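Local coordinates for protein putative esterase/lipase/thioesterase (Silicibacter sp., PDB 2PBL) that probably hydrolyses ester or thioester bonds as an enzyme of the alpha/beta-hydrolase fold, although its natural substrate is not established, at residues 82-88 with 246-252; 161-166 with 256-262; 207-213 with 232-237. All coordinates share one frame; numbering follows the deposited sequence.

Contact 1: 82-88 with 246-252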
loop_
_atom_site.group_PDB
_atom_site.type_symbol
_atom_site.label_atom_id
_atom_site.label_comp_id
_atom_site.label_asym_id
_atom_site.label_seq_id
_atom_site.Cartn_x
_atom_site.Cartn_y
_atom_site.Cartn_z
ATOM N N TRP A 82 10.130 -2.701 4.754
ATOM C CA TRP A 82 9.484 -1.382 4.873
ATOM C C TRP A 82 9.246 -0.802 6.256
ATOM O O TRP A 82 8.679 0.263 6.361
ATOM C CB TRP A 82 8.130 -1.442 4.170
ATOM C CG TRP A 82 8.131 -2.253 2.894
ATOM C CD1 TRP A 82 7.768 -3.563 2.773
ATOM C CD2 TRP A 82 8.624 -1.856 1.611
ATOM N NE1 TRP A 82 7.973 -3.992 1.491
ATOM C CE2 TRP A 82 8.482 -2.959 0.750
ATOM C CE3 TRP A 82 9.134 -0.654 1.092
ATOM C CZ2 TRP A 82 8.850 -2.907 -0.596
ATOM C CZ3 TRP A 82 9.494 -0.606 -0.233
ATOM C CH2 TRP A 82 9.329 -1.716 -1.075
ATOM N N SER A 83 9.688 -1.498 7.296
ATOM C CA SER A 83 9.437 -1.130 8.689
ATOM C C SER A 83 9.833 0.285 8.998
ATOM O O SER A 83 9.098 1.013 9.675
ATOM C CB SER A 83 10.179 -2.104 9.612
ATOM O OG SER A 83 9.951 -3.418 9.117
ATOM N N HIS A 84 10.995 0.690 8.488
ATOM C CA HIS A 84 11.541 2.039 8.758
ATOM C C HIS A 84 10.596 3.181 8.301
ATOM O O HIS A 84 10.700 4.332 8.755
ATOM C CB HIS A 84 12.904 2.163 8.073
ATOM C CG HIS A 84 12.832 2.079 6.580
ATOM N ND1 HIS A 84 12.485 0.929 5.905
ATOM C CD2 HIS A 84 13.065 3.015 5.632
ATOM C CE1 HIS A 84 12.507 1.164 4.605
ATOM N NE2 HIS A 84 12.869 2.423 4.411
ATOM N N LEU A 85 9.655 2.851 7.425
ATOM C CA LEU A 85 8.677 3.832 6.968
ATOM C C LEU A 85 7.594 4.130 8.045
ATOM O O LEU A 85 6.741 5.004 7.868
ATOM C CB LEU A 85 8.070 3.385 5.656
ATOM C CG LEU A 85 9.057 3.146 4.487
ATOM C CD1 LEU A 85 8.335 2.655 3.250
ATOM C CD2 LEU A 85 9.890 4.415 4.142
ATOM N N ALA A 86 7.641 3.411 9.159
ATOM C CA ALA A 86 6.705 3.636 10.275
ATOM C C ALA A 86 7.060 4.855 11.123
ATOM O O ALA A 86 6.209 5.375 11.869
ATOM C CB ALA A 86 6.666 2.382 11.166
ATOM N N VAL A 87 8.280 5.363 10.965
ATOM C CA VAL A 87 8.761 6.439 11.862
ATOM C C VAL A 87 7.882 7.709 11.947
ATOM O O VAL A 87 7.530 8.154 13.031
ATOM C CB VAL A 87 10.267 6.780 11.515
ATOM C CG1 VAL A 87 10.713 8.063 12.183
ATOM C CG2 VAL A 87 11.143 5.602 11.932
ATOM N N GLY A 88 7.505 8.291 10.827
ATOM C CA GLY A 88 6.770 9.540 10.863
ATOM C C GLY A 88 5.434 9.443 11.597
ATOM O O GLY A 88 5.129 10.273 12.463
ATOM N N ILE A 246 7.909 7.160 -1.509
ATOM C CA ILE A 246 7.576 6.661 -0.173
ATOM C C ILE A 246 8.536 7.126 0.923
ATOM O O ILE A 246 8.242 6.999 2.112
ATOM C CB ILE A 246 7.542 5.106 -0.158
ATOM C CG1 ILE A 246 8.946 4.493 -0.447
ATOM C CG2 ILE A 246 6.506 4.587 -1.135
ATOM C CD1 ILE A 246 8.944 2.941 -0.559
ATOM N N GLU A 247 9.681 7.668 0.540
ATOM C CA GLU A 247 10.694 8.058 1.546
ATOM C C GLU A 247 10.217 8.993 2.618
ATOM O O GLU A 247 10.560 8.763 3.773
ATOM C CB GLU A 247 11.991 8.567 0.909
ATOM C CG GLU A 247 12.730 7.434 0.269
ATOM C CD GLU A 247 14.081 7.792 -0.400
ATOM O OE1 GLU A 247 14.440 9.014 -0.529
ATOM O OE2 GLU A 247 14.753 6.810 -0.803
ATOM N N PRO A 248 9.406 10.011 2.270
ATOM C CA PRO A 248 8.880 10.926 3.310
ATOM C C PRO A 248 8.076 10.299 4.452
ATOM O O PRO A 248 7.836 10.972 5.479
ATOM C CB PRO A 248 7.999 11.895 2.513
ATOM C CG PRO A 248 8.635 11.873 1.132
ATOM C CD PRO A 248 8.994 10.454 0.922
ATOM N N LEU A 249 7.662 9.036 4.304
ATOM C CA LEU A 249 6.986 8.347 5.404
ATOM C C LEU A 249 7.859 8.257 6.659
ATOM O O LEU A 249 7.349 8.166 7.785
ATOM C CB LEU A 249 6.549 6.946 4.995
ATOM C CG LEU A 249 5.380 6.790 4.013
ATOM C CD1 LEU A 249 5.179 5.337 3.622
ATOM C CD2 LEU A 249 4.061 7.329 4.550
ATOM N N ALA A 250 9.179 8.247 6.457
ATOM C CA ALA A 250 10.153 8.181 7.544
ATOM C C ALA A 250 10.306 9.531 8.306
ATOM O O ALA A 250 10.921 9.589 9.374
ATOM C CB ALA A 250 11.529 7.722 6.972
ATOM N N ASP A 251 9.748 10.603 7.754
ATOM C CA ASP A 251 9.912 11.944 8.313
ATOM C C ASP A 251 8.655 12.409 9.015
ATOM O O ASP A 251 7.649 12.636 8.348
ATOM C CB ASP A 251 10.226 12.894 7.164
ATOM C CG ASP A 251 10.512 14.331 7.621
ATOM O OD1 ASP A 251 10.296 14.698 8.809
ATOM O OD2 ASP A 251 10.937 15.115 6.746
ATOM N N PRO A 252 8.705 12.548 10.352
ATOM C CA PRO A 252 7.576 13.087 11.118
ATOM C C PRO A 252 6.906 14.329 10.572
ATOM O O PRO A 252 5.690 14.455 10.709
ATOM C CB PRO A 252 8.227 13.436 12.454
ATOM C CG PRO A 252 9.231 12.391 12.637
ATOM C CD PRO A 252 9.807 12.148 11.256
#
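L85 packs against I246 and L249, and its side chain is the largest contributor to this contact. Its CB lies 3.9 Å from CB of L249, with CD1 of the same leucine almost as near. Beyond CG the two methyls part company: CD1 meets CD1 of I246 at 3.9 Å, while CD2 rests 3.7 Å from the carbonyl O of I246. CG of L85 sits beside its own backbone N (chi1 -58°), which puts the branch where one methyl can meet the side chain of I246 and the other its carbonyl.

CD1 of I246 also reaches W82, touching CZ3 of the indole at 3.6 Å, so this one methyl bridges the tryptophan and the leucine. Farther along, the backbones themselves close up. The N-H of G88 donates to O of L249 (N to O 3.0 Å), in the carbonyl plane but bent, with 140° at the hydrogen. G88 is close enough for its CA to lie 3.6 Å from N of P252.

Two short 3-10 turns thus meet just ahead of helix 87-91. Helix 20-35 touches H84, V87 and E247, strand 94-99 meets W82 and L85 through M98, and L249 continues onto L256 and I260 of helix 255-261.

Contact 2: 161-166 with 256-262; sequences RNVVPI and LVAVITA
The guanidinium of R161 and the amide of N162 converge on the C-terminal carboxylate of A262, OXT lying at the guanidinium edge and both partners of ND2 at the edge of the amide. R161 comes side-on with two nitrogens, one for each carboxylate oxygen. NH2 gives a nearly straight salt-bridge bond to OXT of A262 (2.7 Å, 174°), in the guanidinium plane; NE reaches O of A262 at 2.8 Å on a lone pair, a bent bond whose acceptor is tilted from that plane. CG of R161 lies anti to the backbone N (chi1 174°), and the chain runs extended from there to NE, carrying the group out to the carboxylate.

N162 spends both hydrogens of ND2 across the contact. One goes to O of A262 at 2.8 Å, on a lone pair and in the amide plane. The other goes to O of I260 at 2.7 Å, again close to the amide plane, but it meets that carbonyl from above its plane. Two bonds fix the rotation of the amide, and O of A262 is gripped by two donors. Over one face of the amide a water donates to O of V259 at 2.6 Å and, weakly, to OD1 of N162.

Toward the other end of the strand the contact turns apolar. CG2 of V164 packs on CG1 of I260 at 3.7 Å, the two side chains crossing at about a right angle, and CD1 of I166 meets CD2 of L256 at 4.1 Å.

Helix 255-261 packs on the sheet, its axis at 140° to that of strand 161-166, with I260 touching strand 131-136 and L256 touching W210 of strand 206-212.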
loop_
_atom_site.group_PDB
_atom_site.type_symbol
_atom_site.label_atom_id
_atom_site.label_comp_id
_atom_site.label_asym_id
_atom_site.label_seq_id
_atom_site.Cartn_x
_atom_site.Cartn_y
_atom_site.Cartn_z
ATOM N N ARG A 161 -10.595 6.640 8.255
ATOM C CA ARG A 161 -10.638 8.096 8.185
ATOM C C ARG A 161 -10.036 8.636 6.903
ATOM O O ARG A 161 -10.618 9.498 6.264
ATOM C CB ARG A 161 -9.939 8.694 9.421
ATOM C CG ARG A 161 -9.789 10.188 9.410
ATOM C CD ARG A 161 -9.429 10.767 10.736
ATOM N NE ARG A 161 -9.123 12.200 10.643
ATOM C CZ ARG A 161 -10.058 13.152 10.630
ATOM N NH1 ARG A 161 -11.346 12.843 10.631
ATOM N NH2 ARG A 161 -9.704 14.419 10.534
ATOM N N ASN A 162 -8.871 8.121 6.542
ATOM C CA ASN A 162 -8.114 8.581 5.362
ATOM C C ASN A 162 -7.567 7.365 4.624
ATOM O O ASN A 162 -7.154 6.353 5.240
ATOM C CB ASN A 162 -6.846 9.412 5.733
ATOM C CG ASN A 162 -7.099 10.639 6.613
ATOM O OD1 ASN A 162 -8.038 11.356 6.402
ATOM N ND2 ASN A 162 -6.148 10.939 7.625
ATOM N N VAL A 163 -7.536 7.460 3.297
ATOM C CA VAL A 163 -6.884 6.465 2.450
ATOM C C VAL A 163 -5.988 7.229 1.477
ATOM O O VAL A 163 -6.483 8.070 0.699
ATOM C CB VAL A 163 -7.848 5.534 1.672
ATOM C CG1 VAL A 163 -7.012 4.549 0.870
ATOM C CG2 VAL A 163 -8.744 4.788 2.622
ATOM N N VAL A 164 -4.690 6.886 1.507
ATOM C CA VAL A 164 -3.641 7.535 0.684
ATOM C C VAL A 164 -2.874 6.491 -0.115
ATOM O O VAL A 164 -1.841 5.963 0.343
ATOM C CB VAL A 164 -2.651 8.399 1.526
ATOM C CG1 VAL A 164 -1.663 9.154 0.610
ATOM C CG2 VAL A 164 -3.419 9.375 2.385
ATOM N N PRO A 165 -3.372 6.175 -1.324
ATOM C CA PRO A 165 -2.685 5.260 -2.251
ATOM C C PRO A 165 -1.581 6.023 -2.926
ATOM O O PRO A 165 -1.829 7.093 -3.501
ATOM C CB PRO A 165 -3.770 4.959 -3.297
ATOM C CG PRO A 165 -5.049 5.406 -2.683
ATOM C CD PRO A 165 -4.682 6.577 -1.899
ATOM N N ILE A 166 -0.359 5.538 -2.744
ATOM C CA ILE A 166 0.804 6.196 -3.227
ATOM C C ILE A 166 1.181 5.474 -4.525
ATOM O O ILE A 166 1.499 4.275 -4.514
ATOM C CB ILE A 166 1.934 6.088 -2.202
ATOM C CG1 ILE A 166 1.496 6.664 -0.829
ATOM C CG2 ILE A 166 3.150 6.779 -2.751
ATOM C CD1 ILE A 166 2.485 6.247 0.386
ATOM N N LEU A 256 3.473 14.151 3.279
ATOM C CA LEU A 256 2.866 12.812 3.107
ATOM C C LEU A 256 2.381 12.290 4.477
ATOM O O LEU A 256 1.230 11.886 4.622
ATOM C CB LEU A 256 3.860 11.842 2.510
ATOM C CG LEU A 256 3.405 10.400 2.254
ATOM C CD1 LEU A 256 2.177 10.283 1.345
ATOM C CD2 LEU A 256 4.575 9.593 1.649
ATOM N N VAL A 257 3.227 12.348 5.491
ATOM C CA VAL A 257 2.775 11.945 6.847
ATOM C C VAL A 257 1.572 12.785 7.291
ATOM O O VAL A 257 0.627 12.273 7.915
ATOM C CB VAL A 257 3.893 11.990 7.888
ATOM C CG1 VAL A 257 3.332 11.850 9.290
ATOM C CG2 VAL A 257 4.853 10.868 7.633
ATOM N N ALA A 258 1.585 14.065 6.937
ATOM C CA ALA A 258 0.504 14.963 7.327
ATOM C C ALA A 258 -0.867 14.572 6.716
ATOM O O ALA A 258 -1.901 14.569 7.446
ATOM C CB ALA A 258 0.867 16.400 6.987
ATOM N N VAL A 259 -0.896 14.250 5.419
ATOM C CA VAL A 259 -2.166 13.897 4.753
ATOM C C VAL A 259 -2.716 12.511 5.198
ATOM O O VAL A 259 -3.937 12.290 5.243
ATOM C CB VAL A 259 -2.077 14.022 3.213
ATOM C CG1 VAL A 259 -1.251 12.928 2.592
ATOM C CG2 VAL A 259 -3.461 14.023 2.607
ATOM N N ILE A 260 -1.809 11.589 5.486
ATOM C CA ILE A 260 -2.152 10.308 6.051
ATOM C C ILE A 260 -2.750 10.427 7.449
ATOM O O ILE A 260 -3.707 9.726 7.756
ATOM C CB ILE A 260 -0.918 9.383 6.110
ATOM C CG1 ILE A 260 -0.509 8.976 4.692
ATOM C CG2 ILE A 260 -1.203 8.140 6.933
ATOM C CD1 ILE A 260 0.865 8.335 4.639
ATOM N N THR A 261 -2.171 11.264 8.304
ATOM C CA THR A 261 -2.658 11.425 9.683
ATOM C C THR A 261 -3.678 12.582 9.886
ATOM O O THR A 261 -4.107 12.820 11.016
ATOM C CB THR A 261 -1.485 11.587 10.644
ATOM O OG1 THR A 261 -0.745 12.795 10.316
ATOM C CG2 THR A 261 -0.572 10.378 10.564
ATOM N N ALA A 262 -4.132 13.252 8.818
ATOM C CA ALA A 262 -4.995 14.436 8.963
ATOM C C ALA A 262 -6.400 14.175 9.528
ATOM O O ALA A 262 -6.878 13.056 9.277
ATOM C CB ALA A 262 -5.119 15.159 7.665
ATOM O OXT ALA A 262 -7.070 15.085 10.175
HETATM O O HOH W 1 -6.261 13.206 4.595
#

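Contact 3: 207-213 with 232-237; sequences VTVWVGG and ADHVIA
V209 and V235 lie at the middle of a parallel ladder of backbone hydrogen bonds, in which V209 and V211 bond in both directions to D233, V235 and A237. The straightest link runs from N of V235 to O of V209, 2.8 Å with 175° at the hydrogen. G213 extends the ladder past the end of its strand, its N donating to O of A237 at 2.9 Å. Short CA-H...O contacts lie between these bonds, as from CA of I236 to O of V211 (3.3 Å).

A CH-pi contact dominates the sheet face that carries W210 and V235. CG1 of V235 stands 3.6 Å from the centroid of the six-membered indole ring of W210, only 8° off the ring normal. With CG of W210 anti to its backbone N (chi1 -170°), the indole lies alongside V235, the two side chains pointing the same way. The pyrrole part of the indole extends to A237, whose CB comes 3.6 Å from NE1 of W210.

Apolar contacts are sparser elsewhere. At the start of the ladder A232 CB rests on V207 CG1 at 3.8 Å, and on the face of V209 and V211, CG1 of V211 meets CG1 of I236 at 4.1 Å. I236 CG2 presses tightly on CA of G213.

Separately, CG1 of V211 lies at the edge of the H234 ring, next to NE2.

A water links the side chains of T208 and D233, hydrogen-bonded to OG1 of T208 and donating to OD2 of D233 at 2.6 Å.

Strand 206-212, helix 217-230 and strand 233-237 make a beta-alpha-beta crossover, the recurring unit of the alpha/beta-hydrolase sheet, with strand 233-237 at one outer edge of the sheet. G212 N is bonded to E215, which by geometry is probably the acid of a Ser-His-Glu triad.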
loop_
_atom_site.group_PDB
_atom_site.type_symbol
_atom_site.label_atom_id
_atom_site.label_comp_id
_atom_site.label_asym_id
_atom_site.label_seq_id
_atom_site.Cartn_x
_atom_site.Cartn_y
_atom_site.Cartn_z
ATOM N N VAL A 207 -9.814 10.407 0.538
ATOM C CA VAL A 207 -8.875 9.717 -0.296
ATOM C C VAL A 207 -7.997 10.764 -1.003
ATOM O O VAL A 207 -8.498 11.676 -1.624
ATOM C CB VAL A 207 -9.594 8.878 -1.408
ATOM C CG1 VAL A 207 -8.512 8.150 -2.293
ATOM C CG2 VAL A 207 -10.541 7.877 -0.812
ATOM N N THR A 208 -6.686 10.564 -0.931
ATOM C CA THR A 208 -5.719 11.463 -1.566
ATOM C C THR A 208 -4.760 10.574 -2.362
ATOM O O THR A 208 -4.071 9.749 -1.784
ATOM C CB THR A 208 -4.946 12.312 -0.538
ATOM O OG1 THR A 208 -5.855 13.074 0.282
ATOM C CG2 THR A 208 -4.002 13.296 -1.264
ATOM N N VAL A 209 -4.757 10.737 -3.677
ATOM C CA VAL A 209 -3.866 9.990 -4.550
ATOM C C VAL A 209 -2.560 10.769 -4.632
ATOM O O VAL A 209 -2.507 11.944 -4.995
ATOM C CB VAL A 209 -4.476 9.733 -5.922
ATOM C CG1 VAL A 209 -3.546 8.824 -6.755
ATOM C CG2 VAL A 209 -5.842 9.116 -5.765
ATOM N N TRP A 210 -1.500 10.091 -4.242
ATOM C CA TRP A 210 -0.186 10.701 -4.121
ATOM C C TRP A 210 0.712 10.026 -5.137
ATOM O O TRP A 210 0.911 8.834 -5.103
ATOM C CB TRP A 210 0.300 10.486 -2.682
ATOM C CG TRP A 210 1.499 11.227 -2.323
ATOM C CD1 TRP A 210 2.776 10.984 -2.763
ATOM C CD2 TRP A 210 1.567 12.382 -1.495
ATOM N NE1 TRP A 210 3.626 11.909 -2.231
ATOM C CE2 TRP A 210 2.912 12.790 -1.462
ATOM C CE3 TRP A 210 0.615 13.118 -0.768
ATOM C CZ2 TRP A 210 3.351 13.891 -0.701
ATOM C CZ3 TRP A 210 1.042 14.216 -0.036
ATOM C CH2 TRP A 210 2.405 14.579 0.009
ATOM N N VAL A 211 1.297 10.799 -6.033
ATOM C CA VAL A 211 2.149 10.201 -7.061
ATOM C C VAL A 211 3.372 11.057 -7.330
ATOM O O VAL A 211 3.314 12.256 -7.202
ATOM C CB VAL A 211 1.321 9.973 -8.342
ATOM C CG1 VAL A 211 0.867 11.283 -8.978
ATOM C CG2 VAL A 211 2.081 9.123 -9.338
ATOM N N GLY A 212 4.482 10.436 -7.695
ATOM C CA GLY A 212 5.694 11.197 -7.949
ATOM C C GLY A 212 5.704 11.877 -9.302
ATOM O O GLY A 212 5.345 11.282 -10.322
ATOM N N GLY A 213 6.106 13.146 -9.305
ATOM C CA GLY A 213 6.162 13.960 -10.514
ATOM C C GLY A 213 7.041 13.437 -11.646
ATOM O O GLY A 213 6.735 13.644 -12.824
ATOM N N ALA A 232 -11.186 12.202 -5.934
ATOM C CA ALA A 232 -10.280 12.185 -4.797
ATOM C C ALA A 232 -9.374 13.395 -4.847
ATOM O O ALA A 232 -9.297 14.040 -5.890
ATOM C CB ALA A 232 -9.422 10.904 -4.814
ATOM N N ASP A 233 -8.719 13.740 -3.725
ATOM C CA ASP A 233 -7.650 14.761 -3.756
ATOM C C ASP A 233 -6.497 14.136 -4.576
ATOM O O ASP A 233 -6.447 12.910 -4.791
ATOM C CB ASP A 233 -7.147 15.187 -2.370
ATOM C CG ASP A 233 -8.175 16.058 -1.585
ATOM O OD1 ASP A 233 -9.314 16.217 -2.072
ATOM O OD2 ASP A 233 -7.839 16.572 -0.483
ATOM N N HIS A 234 -5.587 14.989 -5.052
ATOM C CA HIS A 234 -4.480 14.574 -5.884
ATOM C C HIS A 234 -3.258 15.398 -5.589
ATOM O O HIS A 234 -3.315 16.592 -5.722
ATOM C CB HIS A 234 -4.889 14.787 -7.347
ATOM C CG HIS A 234 -3.923 14.228 -8.350
ATOM N ND1 HIS A 234 -4.012 14.532 -9.695
ATOM C CD2 HIS A 234 -2.909 13.320 -8.232
ATOM C CE1 HIS A 234 -3.086 13.859 -10.357
ATOM N NE2 HIS A 234 -2.405 13.115 -9.499
ATOM N N VAL A 235 -2.166 14.726 -5.213
ATOM C CA VAL A 235 -0.873 15.343 -4.965
ATOM C C VAL A 235 0.215 14.783 -5.892
ATOM O O VAL A 235 0.427 13.549 -5.968
ATOM C CB VAL A 235 -0.424 15.164 -3.541
ATOM C CG1 VAL A 235 0.988 15.760 -3.357
ATOM C CG2 VAL A 235 -1.403 15.857 -2.564
ATOM N N ILE A 236 0.919 15.687 -6.581
ATOM C CA ILE A 236 2.090 15.288 -7.382
ATOM C C ILE A 236 3.357 15.725 -6.616
ATOM O O ILE A 236 3.627 16.924 -6.475
ATOM C CB ILE A 236 2.023 15.875 -8.774
ATOM C CG1 ILE A 236 0.787 15.326 -9.461
ATOM C CG2 ILE A 236 3.260 15.487 -9.619
ATOM C CD1 ILE A 236 0.610 15.855 -10.784
ATOM N N ALA A 237 4.111 14.765 -6.085
ATOM C CA ALA A 237 5.300 15.043 -5.286
ATOM C C ALA A 237 6.468 15.477 -6.190
ATOM O O ALA A 237 6.926 14.701 -7.048
ATOM C CB ALA A 237 5.686 13.805 -4.495
HETATM O O HOH W 2 -5.857 15.724 0.893
#

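How the contacts relate
Contacts 2 and 3 share the sheet: strands 160-166 and 206-212 are neighbours, with V163 O 3.0 Å from T208 N and P165 O 3.1 Å from W210 N, both probable hydrogen bonds; their centres lie about 10 Å apart. Contact 1 reaches contact 2 through the final helix, where L249 CD2 comes 3.4 Å from I260 CD1, whereas contacts 1 and 3 do not touch, centres about 17 Å apart. The likely triad, S137, H242 and E215, is close to all three: I246 and I166 come near without touching, and G212 borders it. The W82 side chain is about 4 Å from an unidentified molecule, probably from the crystallisation liquor, which may mark a pocket.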